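Local coordinates for universal stress protein (Burkholderia pseudomallei, PDB 4WNY) that belongs to the universal stress protein A family and probably takes part in the bacterial response to stress, though its precise activity is not established, at residues Ile8-Leu13 / Ser114-Gly119. Sequence-based numbering, arbitrary orientation.
Sequences IILVAL and SLIVMG
The flat groups joining Ile8-Leu13 to Ser114-Gly119 are peptide units; Ile9, Val11, Leu115 and Val117 cover one face of this parallel pair, and Leu10, Ala12, Ile116 and Met118 the other. Along the facing edges, Leu10 N donates to Leu115 O (2.8 Å), tilted 20° from that carbonyl's plane, and Ala12 N reaches Val117 O (3.0 Å), almost in line with the C=O. Val117 N returns a bond to Leu10 O, which also meets Ile116 CA in a 3.2 Å CA-H...O contact. At the start of Ser114-Gly119, Ser114 N binds Ile8 O (3.1 Å), while Ser114 OG hydrogen-bonds to Met5 O.

On the first face, Ile9 chi1 of -50° puts CG1 beside the backbone N, leaving CG2 to meet Val117 CG2 (3.6 Å) and Leu115 CD2 (3.9 Å). Leu115 packs on Leu147 of the second subunit. Across the sheet, Leu10 and Ile116 run side by side, CD2 to CG2 4.2 Å, and helix 134-141 covers Ile116 and Met118.

Strand 36-43 borders 8-13 and 146-150 borders 115-120, placing the pair inside the 3-2-1-4-5 sheet of the family fold, 8-13 in the middle. Backbone bonds thus fix the register, while apolar side chains pack on both faces.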
loop_
_atom_site.group_PDB
_atom_site.type_symbol
_atom_site.label_atom_id
_atom_site.label_comp_id
_atom_site.label_asym_id
_atom_site.label_seq_id
_atom_site.Cartn_x
_atom_site.Cartn_y
_atom_site.Cartn_z
ATOM N N ILE A 8 5.149 11.540 6.356
ATOM C CA ILE A 8 4.411 12.314 5.366
ATOM C C ILE A 8 3.756 11.415 4.320
ATOM O O ILE A 8 4.435 10.714 3.568
ATOM C CB ILE A 8 5.323 13.337 4.662
ATOM C CG1 ILE A 8 5.816 14.384 5.665
ATOM C CG2 ILE A 8 4.584 14.010 3.516
ATOM C CD1 ILE A 8 6.863 15.326 5.103
ATOM N N ILE A 9 2.428 11.446 4.278
ATOM C CA ILE A 9 1.670 10.594 3.372
ATOM C C ILE A 9 1.038 11.390 2.236
ATOM O O ILE A 9 0.421 12.432 2.460
ATOM C CB ILE A 9 0.556 9.837 4.114
ATOM C CG1 ILE A 9 1.116 9.141 5.359
ATOM C CG2 ILE A 9 -0.116 8.839 3.185
ATOM C CD1 ILE A 9 0.054 8.479 6.212
ATOM N N LEU A 10 1.188 10.886 1.016
ATOM C CA LEU A 10 0.597 11.514 -0.158
ATOM C C LEU A 10 -0.566 10.671 -0.675
ATOM O O LEU A 10 -0.440 9.458 -0.825
ATOM C CB LEU A 10 1.659 11.703 -1.248
ATOM C CG LEU A 10 1.345 12.538 -2.494
ATOM C CD1 LEU A 10 2.628 13.107 -3.072
ATOM C CD2 LEU A 10 0.624 11.715 -3.550
ATOM N N VAL A 11 -1.698 11.317 -0.943
ATOM C CA VAL A 11 -2.858 10.634 -1.512
ATOM C C VAL A 11 -3.340 11.355 -2.774
ATOM O O VAL A 11 -3.552 12.569 -2.769
ATOM C CB VAL A 11 -4.013 10.521 -0.485
ATOM C CG1 VAL A 11 -4.293 11.865 0.165
ATOM C CG2 VAL A 11 -5.272 9.956 -1.136
ATOM N N ALA A 12 -3.489 10.603 -3.859
ATOM C CA ALA A 12 -3.863 11.183 -5.145
ATOM C C ALA A 12 -5.374 11.301 -5.294
ATOM O O ALA A 12 -6.096 10.308 -5.193
ATOM C CB ALA A 12 -3.286 10.353 -6.283
ATOM N N LEU A 13 -5.846 12.519 -5.541
ATOM C CA LEU A 13 -7.273 12.770 -5.714
ATOM C C LEU A 13 -7.593 13.228 -7.137
ATOM O O LEU A 13 -6.764 13.851 -7.802
ATOM C CB LEU A 13 -7.753 13.820 -4.708
ATOM C CG LEU A 13 -7.395 13.588 -3.236
ATOM C CD1 LEU A 13 -7.905 14.738 -2.385
ATOM C CD2 LEU A 13 -7.947 12.263 -2.732
ATOM N N SER A 114 6.914 9.711 1.960
ATOM C CA SER A 114 7.492 8.382 2.096
ATOM C C SER A 114 6.450 7.317 1.767
ATOM O O SER A 114 6.713 6.119 1.875
ATOM C CB SER A 114 8.039 8.181 3.508
ATOM O OG SER A 114 7.065 8.519 4.481
ATOM N N LEU A 115 5.268 7.768 1.360
ATOM C CA LEU A 115 4.174 6.870 1.011
ATOM C C LEU A 115 3.185 7.538 0.063
ATOM O O LEU A 115 2.830 8.702 0.243
ATOM C CB LEU A 115 3.443 6.400 2.271
ATOM C CG LEU A 115 2.202 5.532 2.043
ATOM C CD1 LEU A 115 2.580 4.215 1.375
ATOM C CD2 LEU A 115 1.465 5.290 3.354
ATOM N N ILE A 116 2.741 6.791 -0.944
ATOM C CA ILE A 116 1.723 7.272 -1.869
ATOM C C ILE A 116 0.467 6.414 -1.778
ATOM O O ILE A 116 0.523 5.194 -1.945
ATOM C CB ILE A 116 2.227 7.272 -3.324
ATOM C CG1 ILE A 116 3.378 8.264 -3.491
ATOM C CG2 ILE A 116 1.092 7.610 -4.282
ATOM C CD1 ILE A 116 3.935 8.311 -4.897
ATOM N N VAL A 117 -0.664 7.056 -1.515
ATOM C CA VAL A 117 -1.932 6.353 -1.380
ATOM C C VAL A 117 -2.804 6.583 -2.611
ATOM O O VAL A 117 -2.992 7.720 -3.040
ATOM C CB VAL A 117 -2.683 6.808 -0.112
ATOM C CG1 VAL A 117 -4.086 6.219 -0.075
ATOM C CG2 VAL A 117 -1.894 6.419 1.132
ATOM N N MET A 118 -3.325 5.501 -3.181
ATOM C CA MET A 118 -4.143 5.585 -4.385
ATOM C C MET A 118 -5.419 4.763 -4.286
ATOM O O MET A 118 -5.440 3.703 -3.661
ATOM C CB MET A 118 -3.349 5.119 -5.604
ATOM C CG MET A 118 -2.842 6.241 -6.486
ATOM S SD MET A 118 -2.040 5.568 -7.946
ATOM C CE MET A 118 -1.064 4.282 -7.177
ATOM N N GLY A 119 -6.479 5.255 -4.918
ATOM C CA GLY A 119 -7.712 4.501 -5.033
ATOM C C GLY A 119 -7.699 3.683 -6.308
ATOM O O GLY A 119 -7.279 4.171 -7.357
#